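Local coordinates for protein M32 carboxypeptidase (Chitinophagaceae bacterium, PDB 7A03) that probably removes residues from the C-terminal end of polypeptides as a metal-dependent carboxypeptidase of family M32, at residues K17-A22 with E281-P286; A135-V140 with I377-L382; L204-D209 with N256-M261; Y358-M363 with Q392-E397. One frame throughout, in Å; residues are numbered along the deposited sequence. Where two conformers were deposited one is given.

Followed from the N terminus, the chain opens contact 1 on helix 9-37 and contact 2 on helix 129-150 before either has found its partner. Contact 3 opens next and closes first: it ties the loop entering helix 208-222 to the start of helix 258-277, with the small three-stranded sheet in the chain between them, and lies wholly within the spans of both earlier contacts. The loop after helix 258-277 then closes contact 1. Contact 4, joining helices 358-374 and 382-394, opens later; residues 377-382, the loop between those two helices, next close contact 2, so that contact 2 crosses both contact 1 and contact 4. Residues 392-397 finally close contact 4.

Contact 1 of 4, residues K17-A22 with E281-P286; sequences KMQKIA and EQYGLP
Residues 281-286 lay a tight turn against one side of the helix carrying residues 17-22, with the side chains of Gln19 and Tyr283 crossing obliquely. The Gln19 chain leaves with CG beside the backbone N and then runs extended, its amide plane 63° from the tyrosine ring. This reach lets NE2 donate to the backbone O of Tyr283 over 3.0 Å, in the carbonyl plane and on a lone pair, at an N-H...O angle of 157°. Tyr283, its CG anti to the backbone N, swings its ring back over the helix, so that CE2 lies 3.8 Å from Ala22 CB. Farther along the turn, Leu285 crosses Met18 obliquely and sets CD2 3.7 Å from Met18 CB.

Between these pairs lies the third position of a type II turn from Gln282 to Leu285, occupied by Gly284 with a phi of 84°. Having no side chain, it comes close to the helix: its CA is 4.9 Å from Gln19 CA and 3.6 Å from Ala22 CB. A water donates to both Met18 O and Gly284 O, bridging helix and turn.

The Tyr283 hydroxyl is hydrogen-bonded to Asp23 and Asn26, farther along helix 9-37. Met18 also packs on Phe62 of helix 44-62, while Leu285 and Pro286 touch Asn87 of helix 82-100, so the turn is wedged between helices 9-37 and 82-100.

Contact 2 of 4, residues A135-V140 with I377-L382; sequences ALARMV and ISTKDL
No aromatic ring belongs to either segment here; the flat side chains nearby are Tyr129 and Trp411, which both touch Leu136 and Leu382, and the carboxylate of Glu133, which gathers polar groups of the loop. Tyr129 OH is also hydrogen-bonded to Thr379 O. The motif is a turn docked on helix 129-150: residues 377-382 combine an ST turn with a type II beta turn, from Thr379 to Leu382, that leads into helix 382-394. In the ST turn Ser378 OG accepts from Lys380 N over 2.7 Å, at an N-H...O angle of 154°, while the beta turn is closed by a weak hydrogen bond from Leu382 N to Thr379 O.

Thr379 is the residue that meets the helix most fully. Its OG1 stands anti to the backbone N (chi1 176°), which leaves CG2 in the crowded position between N and the carbonyl carbon and aims it at Ala137. Leu136 and Thr379 slide past each other in opposite directions, and OG1 ends 3.8 Å from Leu136 CD2. Leu136 and Leu382, both with CG anti to the backbone N, cross at about a right angle, tip to tip through their CD2 methyls at 3.7 Å.

At the solvent side the bent chain of Lys380 brings NZ over Ala137 to a salt bridge with Glu133, which Thr379 OG1 also meets in a weak hydrogen bond. Tightest of all is the methyl pair Ala137 CB and Thr379 CG2, at 3.4 Å closer than usual van der Waals contact.

Contact 3 of 4, residues L204-D209 with N256-M261; sequences LHFDRD and NDFSNM
Aromatic packing dominates where residues 204-209 pass residues 256-261. Phe258 leaves its backbone with CG anti to N (chi1 -171°), and its CB sits squarely over one face of the Phe206 ring, 3.7 Å from the centroid, in a CH-pi contact. The two side chains cross at about a right angle, yet their ring planes differ by only 31°. That oblique pairing has centroids 4.7 Å apart, and its closest atoms are Phe206 CD2 and Phe258 CD1, at 3.5 Å.

Close approaches of polar groups follow at the exposed end. Asn256 CA directs its hydrogen at Leu204 O over 3.3 Å, a CA-H...O contact between adjacent backbones. The Asn256 amide, turned 54° from the imidazole of His205, brings OD1 to the ring edge, 3.9 Å from ND1.

Capping is the third kind. Asp257 is the N-cap of its helix, and its OD1 accepts from Ser259 N at 3.0 Å, met from above the carboxylate plane. Asp207, the other N-cap, accepts from Lys210 N through OD2.

Backbone hydrogen bonds of Phe206 with Glu255 and Phe258 with Leu202 tie the two backbones together further. Residues 204-209 precede the three-stranded sheet and residues 256-261 follow it. The contact joins the loop leading into helix 208-222, whose Gln211 and Leu214 Phe258 also touches, to the start of helix 258-277, which carries an HExxH sequence, consistent with a metal site, though no metal is bound to it here; Phe325 and helix 326-329 flank Phe206.

Contact 4 of 4, residues Y358-M363 with Q392-E397; sequences YHFHIM and QYLHVE
Met363 CE stands over the centre of the Tyr393 ring, 3.8 Å from the centroid and 9° off its normal, in a largely buried contact where residues 358-363 and 392-397 meet through apolar and CH-pi interactions. The sulfur lies farther back, SD 5.4 Å from the same Tyr393 centroid, so this Met-aromatic contact presents the methyl first. Leu394 divides its branches: CD1 covers one face of the His361 ring, 3.7 Å from NE2, while CD2 meets Phe360 CB at 3.8 Å. Phe360 crosses Tyr393 at about a right angle and sets its CD2 3.9 Å from Tyr393 CB.

Both segments belong to an antiparallel helical hairpin, formed by the consecutive helices 358-374 and 382-394, and they meet at the end of it far from the connecting loop. His395, with positive phi, is the first residue to leave helical backbone angles.

Torsions and a second shell set these groups in place. Met363 starts with CG anti to the backbone N and runs straight until it bends at chi3 (71°), which turns CE onto the tyrosine. On the opposite face of that ring lies the CD of Gln392, offset toward the rim, so the phenol is held between the two. Tyr358 O lies at the edge of the His361 ring, in its plane, and ND1 of that ring is hydrogen-bonded to Tyr390 OH, fixing the face that Leu394 covers. Outside the hairpin, Phe360 packs on Leu184, Ser185 and Leu188 of helix 170-192.

Contact 1 of 4, residues K17-A22 with E281-P286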
# COMPACT_ATOMS: atom_id res chain seq x y z
N LYS A 17 12.15 18.18 19.26
CA LYS A 17 12.22 16.77 19.64
C LYS A 17 11.74 15.87 18.50
O LYS A 17 12.36 14.83 18.20
CB LYS A 17 11.39 16.51 20.89
CG LYS A 17 11.98 17.13 22.15
CD LYS A 17 11.04 16.93 23.33
CE LYS A 17 11.61 17.56 24.59
NZ LYS A 17 12.90 16.93 25.01
N MET A 18 10.62 16.24 17.87
CA MET A 18 10.08 15.42 16.79
C MET A 18 11.00 15.41 15.59
O MET A 18 11.13 14.39 14.89
CB MET A 18 8.70 15.93 16.39
CG MET A 18 7.66 15.87 17.50
SD MET A 18 7.49 14.24 18.25
CE MET A 18 6.68 13.37 16.91
N GLN A 19 11.66 16.53 15.31
CA GLN A 19 12.53 16.57 14.15
C GLN A 19 13.80 15.76 14.38
O GLN A 19 14.29 15.12 13.45
CB GLN A 19 12.76 18.01 13.72
CG GLN A 19 11.43 18.60 13.21
CD GLN A 19 11.56 19.96 12.58
OE1 GLN A 19 12.45 20.74 12.92
NE2 GLN A 19 10.65 20.27 11.65
N LYS A 20 14.28 15.71 15.62
CA LYS A 20 15.41 14.82 15.95
C LYS A 20 15.02 13.36 15.74
O LYS A 20 15.76 12.58 15.11
CB LYS A 20 15.83 15.08 17.39
CG LYS A 20 16.92 14.16 17.93
CD LYS A 20 17.28 14.57 19.34
CE LYS A 20 18.18 13.55 20.00
NZ LYS A 20 18.47 13.93 21.41
N ILE A 21 13.84 12.97 16.25
CA ILE A 21 13.35 11.61 16.03
C ILE A 21 13.26 11.31 14.54
O ILE A 21 13.65 10.23 14.08
CB ILE A 21 12.00 11.42 16.73
CG1 ILE A 21 12.16 11.44 18.25
CG2 ILE A 21 11.33 10.11 16.29
CD1 ILE A 21 10.86 11.75 18.97
N ALA A 22 12.72 12.25 13.78
CA ALA A 22 12.57 12.04 12.34
C ALA A 22 13.93 11.90 11.66
O ALA A 22 14.07 11.13 10.71
CB ALA A 22 11.77 13.19 11.71
N GLU A 281 8.11 22.14 5.87
CA GLU A 281 8.02 22.80 7.17
C GLU A 281 7.38 21.91 8.23
O GLU A 281 7.51 22.19 9.43
CB GLU A 281 7.26 24.12 7.07
CG GLU A 281 7.70 25.17 8.09
CD GLU A 281 9.19 25.48 8.02
OE1 GLU A 281 9.75 25.49 6.90
OE2 GLU A 281 9.80 25.71 9.08
N GLN A 282 6.68 20.85 7.81
CA GLN A 282 6.04 19.90 8.71
C GLN A 282 6.85 18.63 8.88
O GLN A 282 6.32 17.64 9.40
CB GLN A 282 4.64 19.58 8.21
CG GLN A 282 3.71 20.73 8.31
CD GLN A 282 3.38 21.08 9.73
OE1 GLN A 282 3.00 20.21 10.52
NE2 GLN A 282 3.48 22.37 10.07
N TYR A 283 8.11 18.63 8.45
CA TYR A 283 8.99 17.48 8.59
C TYR A 283 8.96 16.96 10.02
O TYR A 283 9.13 17.72 10.98
CB TYR A 283 10.39 17.96 8.25
CG TYR A 283 11.51 16.97 8.50
CD1 TYR A 283 11.80 15.99 7.56
CD2 TYR A 283 12.27 17.01 9.67
CE1 TYR A 283 12.83 15.09 7.77
CE2 TYR A 283 13.30 16.11 9.87
CZ TYR A 283 13.57 15.15 8.93
OH TYR A 283 14.59 14.26 9.13
N GLY A 284 8.73 15.66 10.17
CA GLY A 284 8.71 15.05 11.48
C GLY A 284 7.41 15.14 12.25
O GLY A 284 7.29 14.53 13.31
N LEU A 285 6.42 15.86 11.73
CA LEU A 285 5.18 16.13 12.44
C LEU A 285 4.01 15.45 11.73
O LEU A 285 4.08 15.18 10.53
CB LEU A 285 4.91 17.64 12.50
CG LEU A 285 6.12 18.51 12.87
CD1 LEU A 285 5.74 19.99 12.93
CD2 LEU A 285 6.66 18.09 14.23
N PRO A 286 2.92 15.18 12.45
CA PRO A 286 1.81 14.45 11.81
C PRO A 286 1.29 15.12 10.55
O PRO A 286 0.97 14.43 9.58
CB PRO A 286 0.75 14.35 12.92
CG PRO A 286 1.58 14.39 14.20
CD PRO A 286 2.69 15.37 13.89
O HOH W 1 9.09 12.55 14.19

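Contact 2 of 4, residues A135-V140 with I377-L382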
# COMPACT_ATOMS: atom_id res chain seq x y z
N ALA A 135 4.17 -21.52 15.46
CA ALA A 135 4.54 -20.11 15.55
C ALA A 135 3.34 -19.21 15.26
O ALA A 135 3.13 -18.20 15.95
CB ALA A 135 5.70 -19.79 14.60
N LEU A 136 2.53 -19.58 14.27
CA LEU A 136 1.35 -18.77 13.95
C LEU A 136 0.32 -18.82 15.08
O LEU A 136 -0.34 -17.82 15.37
CB LEU A 136 0.73 -19.20 12.62
CG LEU A 136 -0.41 -18.29 12.15
CD1 LEU A 136 0.11 -16.89 11.85
CD2 LEU A 136 -1.14 -18.88 10.93
N ALA A 137 0.17 -19.98 15.73
CA ALA A 137 -0.74 -20.08 16.86
C ALA A 137 -0.30 -19.17 18.00
O ALA A 137 -1.12 -18.47 18.61
CB ALA A 137 -0.80 -21.53 17.34
N ARG A 138 1.01 -19.17 18.30
CA ARG A 138 1.55 -18.26 19.31
C ARG A 138 1.30 -16.80 18.94
O ARG A 138 0.84 -16.00 19.77
CB ARG A 138 3.05 -18.54 19.48
CG ARG A 138 3.80 -17.60 20.41
CD ARG A 138 3.18 -17.53 21.79
NE ARG A 138 4.09 -16.88 22.73
CZ ARG A 138 3.77 -16.56 23.98
NH1 ARG A 138 2.56 -16.82 24.45
NH2 ARG A 138 4.67 -15.96 24.76
N MET A 139 1.59 -16.44 17.68
CA MET A 139 1.35 -15.08 17.20
C MET A 139 -0.10 -14.67 17.40
O MET A 139 -0.39 -13.57 17.89
CB MET A 139 1.73 -14.98 15.72
CG MET A 139 1.51 -13.59 15.12
SD MET A 139 2.55 -12.33 15.90
CE MET A 139 4.14 -12.76 15.22
N VAL A 140 -1.04 -15.54 17.01
CA VAL A 140 -2.46 -15.21 17.11
C VAL A 140 -2.87 -15.01 18.56
O VAL A 140 -3.64 -14.09 18.88
CB VAL A 140 -3.31 -16.28 16.39
CG1 VAL A 140 -4.79 -16.12 16.72
CG2 VAL A 140 -3.09 -16.20 14.89
N ILE A 377 -12.19 -18.92 14.13
CA ILE A 377 -11.36 -19.72 13.23
C ILE A 377 -10.07 -20.05 13.97
O ILE A 377 -9.47 -19.17 14.59
CB ILE A 377 -11.06 -18.98 11.92
CG1 ILE A 377 -12.35 -18.71 11.13
CG2 ILE A 377 -10.07 -19.75 11.05
CD1 ILE A 377 -12.12 -17.89 9.86
N SER A 378 -9.67 -21.31 13.93
CA SER A 378 -8.44 -21.75 14.57
C SER A 378 -7.31 -21.82 13.55
O SER A 378 -7.53 -21.92 12.34
CB SER A 378 -8.64 -23.13 15.23
OG SER A 378 -7.44 -23.88 15.19
N THR A 379 -6.08 -21.77 14.06
CA THR A 379 -4.90 -21.96 13.23
C THR A 379 -4.66 -23.42 12.89
O THR A 379 -3.86 -23.71 11.99
CB THR A 379 -3.68 -21.38 13.94
OG1 THR A 379 -2.50 -21.66 13.17
CG2 THR A 379 -3.53 -22.00 15.30
N LYS A 380 -5.32 -24.35 13.58
CA LYS A 380 -5.20 -25.76 13.24
C LYS A 380 -5.85 -25.99 11.88
O LYS A 380 -7.01 -25.64 11.67
CB LYS A 380 -5.90 -26.61 14.31
CG LYS A 380 -5.25 -26.59 15.70
CD LYS A 380 -3.74 -26.40 15.63
CE LYS A 380 -3.05 -26.58 16.98
NZ LYS A 380 -2.58 -25.27 17.53
N ASP A 381 -5.08 -26.56 10.94
CA ASP A 381 -5.58 -26.83 9.59
C ASP A 381 -6.01 -25.55 8.88
O ASP A 381 -7.01 -25.53 8.15
CB ASP A 381 -6.69 -27.88 9.59
CG ASP A 381 -6.16 -29.29 9.44
OD1 ASP A 381 -5.92 -29.72 8.29
OD2 ASP A 381 -6.00 -29.98 10.47
N LEU A 382 -5.26 -24.47 9.09
CA LEU A 382 -5.60 -23.23 8.40
C LEU A 382 -5.39 -23.35 6.90
O LEU A 382 -6.05 -22.64 6.13
CB LEU A 382 -4.77 -22.08 8.98
CG LEU A 382 -5.20 -20.67 8.57
CD1 LEU A 382 -6.61 -20.38 9.07
CD2 LEU A 382 -4.23 -19.65 9.09

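Contact 3 of 4, residues L204-D209 with N256-M261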
# COMPACT_ATOMS: atom_id res chain seq x y z
N LEU A 204 7.18 -11.23 -25.43
CA LEU A 204 8.32 -11.16 -26.34
C LEU A 204 9.51 -10.52 -25.61
O LEU A 204 9.47 -10.26 -24.40
CB LEU A 204 7.94 -10.40 -27.61
CG LEU A 204 6.88 -11.04 -28.51
CD1 LEU A 204 6.39 -10.10 -29.61
CD2 LEU A 204 7.43 -12.33 -29.10
N HIS A 205 10.58 -10.25 -26.34
CA HIS A 205 11.79 -9.69 -25.74
C HIS A 205 11.75 -8.17 -25.82
O HIS A 205 11.69 -7.60 -26.91
CB HIS A 205 13.05 -10.20 -26.45
CG HIS A 205 14.31 -9.56 -25.96
ND1 HIS A 205 15.00 -10.02 -24.86
CD2 HIS A 205 15.00 -8.48 -26.41
CE1 HIS A 205 16.06 -9.26 -24.66
NE2 HIS A 205 16.09 -8.32 -25.59
N PHE A 206 11.81 -7.52 -24.66
CA PHE A 206 11.76 -6.06 -24.56
C PHE A 206 13.08 -5.57 -23.96
O PHE A 206 13.32 -5.74 -22.76
CB PHE A 206 10.55 -5.61 -23.73
CG PHE A 206 9.24 -5.80 -24.43
CD1 PHE A 206 8.61 -7.03 -24.43
CD2 PHE A 206 8.63 -4.74 -25.11
CE1 PHE A 206 7.39 -7.22 -25.08
CE2 PHE A 206 7.40 -4.91 -25.75
CZ PHE A 206 6.78 -6.15 -25.74
N ASP A 207 13.90 -4.94 -24.81
CA ASP A 207 15.25 -4.51 -24.43
C ASP A 207 15.28 -3.81 -23.07
O ASP A 207 14.52 -2.87 -22.81
CB ASP A 207 15.81 -3.58 -25.51
CG ASP A 207 17.21 -3.08 -25.18
OD1 ASP A 207 18.17 -3.85 -25.37
OD2 ASP A 207 17.36 -1.90 -24.75
N ARG A 208 16.21 -4.25 -22.22
CA ARG A 208 16.27 -3.78 -20.84
C ARG A 208 16.56 -2.28 -20.77
O ARG A 208 15.95 -1.56 -19.98
CB ARG A 208 17.33 -4.56 -20.07
CG ARG A 208 17.59 -4.04 -18.68
CD ARG A 208 18.63 -4.88 -17.97
NE ARG A 208 18.61 -4.64 -16.53
CZ ARG A 208 17.88 -5.35 -15.67
NH1 ARG A 208 17.12 -6.35 -16.10
NH2 ARG A 208 17.92 -5.07 -14.37
N ASP A 209 17.51 -1.80 -21.58
CA ASP A 209 17.87 -0.39 -21.51
C ASP A 209 16.73 0.49 -22.02
O ASP A 209 16.48 1.57 -21.47
CB ASP A 209 19.17 -0.13 -22.29
CG ASP A 209 20.40 -0.60 -21.52
OD1 ASP A 209 20.26 -1.04 -20.36
OD2 ASP A 209 21.51 -0.53 -22.09
N ASN A 256 11.49 -10.31 -20.69
CA ASN A 256 10.51 -11.14 -21.38
C ASN A 256 9.10 -10.97 -20.83
O ASN A 256 8.26 -11.86 -21.01
CB ASN A 256 10.92 -12.61 -21.34
CG ASN A 256 12.32 -12.83 -21.87
OD1 ASN A 256 12.60 -12.57 -23.04
ND2 ASN A 256 13.21 -13.30 -21.01
N ASP A 257 8.83 -9.86 -20.17
CA ASP A 257 7.48 -9.59 -19.68
C ASP A 257 7.33 -8.08 -19.55
O ASP A 257 7.71 -7.49 -18.54
CB ASP A 257 7.22 -10.29 -18.35
CG ASP A 257 5.78 -10.20 -17.92
OD1 ASP A 257 5.02 -9.44 -18.57
OD2 ASP A 257 5.41 -10.89 -16.95
N PHE A 258 6.76 -7.47 -20.58
CA PHE A 258 6.57 -6.04 -20.59
C PHE A 258 5.58 -5.57 -19.52
O PHE A 258 5.59 -4.39 -19.17
CB PHE A 258 6.11 -5.58 -21.98
CG PHE A 258 6.10 -4.10 -22.14
CD1 PHE A 258 7.28 -3.38 -22.23
CD2 PHE A 258 4.90 -3.40 -22.20
CE1 PHE A 258 7.26 -1.99 -22.38
CE2 PHE A 258 4.88 -2.02 -22.35
CZ PHE A 258 6.06 -1.32 -22.44
N SER A 259 4.73 -6.46 -19.00
CA SER A 259 3.73 -6.07 -18.00
C SER A 259 4.36 -5.60 -16.69
O SER A 259 3.71 -4.92 -15.89
CB SER A 259 2.82 -7.26 -17.68
OG SER A 259 2.18 -7.74 -18.85
N ASN A 260 5.62 -5.94 -16.45
CA ASN A 260 6.20 -5.77 -15.13
C ASN A 260 6.62 -4.32 -14.88
O ASN A 260 5.97 -3.58 -14.13
CB ASN A 260 7.37 -6.74 -14.96
CG ASN A 260 7.81 -6.90 -13.53
OD1 ASN A 260 7.89 -5.94 -12.77
ND2 ASN A 260 8.13 -8.14 -13.15
N MET A 261 7.70 -3.91 -15.53
CA MET A 261 8.38 -2.68 -15.13
C MET A 261 7.50 -1.45 -15.29
O MET A 261 7.47 -0.59 -14.41
CB MET A 261 9.68 -2.50 -15.90
CG MET A 261 10.52 -1.35 -15.39
SD MET A 261 11.24 -0.31 -16.70
CE MET A 261 9.75 0.39 -17.43

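Contact 4 of 4, residues Y358-M363 with Q392-E397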
# COMPACT_ATOMS: atom_id res chain seq x y z
N TYR A 358 -7.92 -9.33 -7.47
CA TYR A 358 -7.11 -8.93 -6.31
C TYR A 358 -7.95 -8.83 -5.04
O TYR A 358 -7.54 -9.27 -3.96
CB TYR A 358 -6.44 -7.58 -6.58
CG TYR A 358 -5.39 -7.19 -5.55
CD1 TYR A 358 -5.75 -6.51 -4.39
CD2 TYR A 358 -4.05 -7.50 -5.75
CE1 TYR A 358 -4.81 -6.17 -3.44
CE2 TYR A 358 -3.10 -7.16 -4.82
CZ TYR A 358 -3.48 -6.48 -3.67
OH TYR A 358 -2.54 -6.13 -2.72
N HIS A 359 -9.15 -8.25 -5.17
CA HIS A 359 -9.93 -7.94 -3.98
C HIS A 359 -10.54 -9.19 -3.35
O HIS A 359 -10.75 -9.20 -2.13
CB HIS A 359 -10.91 -6.81 -4.30
CG HIS A 359 -10.21 -5.64 -4.91
ND1 HIS A 359 -9.35 -4.85 -4.18
CD2 HIS A 359 -10.14 -5.20 -6.19
CE1 HIS A 359 -8.81 -3.94 -4.98
NE2 HIS A 359 -9.28 -4.13 -6.20
N PHE A 360 -10.70 -10.27 -4.11
CA PHE A 360 -11.07 -11.52 -3.45
C PHE A 360 -9.93 -12.03 -2.58
O PHE A 360 -10.17 -12.47 -1.44
CB PHE A 360 -11.52 -12.55 -4.48
CG PHE A 360 -12.86 -12.25 -5.07
CD1 PHE A 360 -12.98 -11.38 -6.14
CD2 PHE A 360 -14.01 -12.76 -4.51
CE1 PHE A 360 -14.22 -11.07 -6.67
CE2 PHE A 360 -15.25 -12.46 -5.03
CZ PHE A 360 -15.35 -11.61 -6.10
N HIS A 361 -8.69 -11.93 -3.07
CA HIS A 361 -7.54 -12.27 -2.23
C HIS A 361 -7.61 -11.49 -0.92
O HIS A 361 -7.48 -12.07 0.17
CB HIS A 361 -6.24 -11.94 -2.97
CG HIS A 361 -5.99 -12.78 -4.20
ND1 HIS A 361 -5.31 -13.98 -4.16
CD2 HIS A 361 -6.29 -12.55 -5.50
CE1 HIS A 361 -5.23 -14.47 -5.39
NE2 HIS A 361 -5.82 -13.62 -6.22
N ILE A 362 -7.91 -10.19 -1.01
CA ILE A 362 -7.92 -9.41 0.22
C ILE A 362 -9.08 -9.85 1.08
O ILE A 362 -8.94 -10.01 2.31
CB ILE A 362 -7.95 -7.90 -0.09
CG1 ILE A 362 -6.71 -7.48 -0.87
CG2 ILE A 362 -8.07 -7.08 1.19
CD1 ILE A 362 -5.41 -7.56 -0.07
N MET A 363 -10.23 -10.09 0.46
CA MET A 363 -11.40 -10.46 1.24
C MET A 363 -11.14 -11.75 2.01
O MET A 363 -11.49 -11.85 3.20
CB MET A 363 -12.60 -10.63 0.31
CG MET A 363 -13.92 -10.78 1.04
SD MET A 363 -15.23 -11.09 -0.14
CE MET A 363 -14.84 -12.76 -0.65
N GLN A 392 -13.95 -21.54 -3.20
CA GLN A 392 -15.31 -21.03 -3.17
C GLN A 392 -15.42 -19.71 -3.92
O GLN A 392 -16.33 -19.52 -4.74
CB GLN A 392 -15.76 -20.85 -1.72
CG GLN A 392 -17.11 -20.19 -1.57
CD GLN A 392 -17.52 -20.00 -0.12
OE1 GLN A 392 -16.88 -20.51 0.80
NE2 GLN A 392 -18.61 -19.27 0.09
N TYR A 393 -14.50 -18.78 -3.67
CA TYR A 393 -14.64 -17.43 -4.21
C TYR A 393 -13.88 -17.18 -5.51
O TYR A 393 -14.34 -16.37 -6.33
CB TYR A 393 -14.23 -16.39 -3.16
CG TYR A 393 -15.22 -16.35 -2.01
CD1 TYR A 393 -16.52 -15.90 -2.20
CD2 TYR A 393 -14.85 -16.78 -0.74
CE1 TYR A 393 -17.43 -15.87 -1.15
CE2 TYR A 393 -15.75 -16.75 0.32
CZ TYR A 393 -17.04 -16.30 0.10
OH TYR A 393 -17.94 -16.26 1.14
N LEU A 394 -12.73 -17.82 -5.72
CA LEU A 394 -11.97 -17.60 -6.95
C LEU A 394 -12.01 -18.78 -7.91
O LEU A 394 -11.54 -18.64 -9.05
CB LEU A 394 -10.51 -17.24 -6.61
CG LEU A 394 -10.30 -15.79 -6.16
CD1 LEU A 394 -8.91 -15.58 -5.56
CD2 LEU A 394 -10.51 -14.85 -7.34
N HIS A 395 -12.57 -19.92 -7.51
CA HIS A 395 -12.67 -21.10 -8.38
C HIS A 395 -11.29 -21.60 -8.82
O HIS A 395 -11.10 -22.01 -9.97
CB HIS A 395 -13.59 -20.86 -9.58
CG HIS A 395 -14.92 -20.28 -9.21
ND1 HIS A 395 -15.80 -20.91 -8.36
CD2 HIS A 395 -15.51 -19.11 -9.56
CE1 HIS A 395 -16.88 -20.17 -8.21
NE2 HIS A 395 -16.73 -19.07 -8.92
N VAL A 396 -10.32 -21.55 -7.91
CA VAL A 396 -8.99 -22.09 -8.14
C VAL A 396 -8.70 -23.12 -7.06
O VAL A 396 -9.22 -23.04 -5.94
CB VAL A 396 -7.91 -21.00 -8.19
CG1 VAL A 396 -8.17 -20.07 -9.38
CG2 VAL A 396 -7.89 -20.23 -6.89
N GLU A 397 -7.88 -24.12 -7.41
CA GLU A 397 -7.58 -25.26 -6.55
C GLU A 397 -6.12 -25.18 -6.16
O GLU A 397 -5.23 -25.53 -6.95
CB GLU A 397 -7.89 -26.59 -7.24
CG GLU A 397 -9.36 -26.82 -7.53
CD GLU A 397 -9.88 -25.91 -8.62
OE1 GLU A 397 -9.26 -25.86 -9.70
OE2 GLU A 397 -10.91 -25.23 -8.38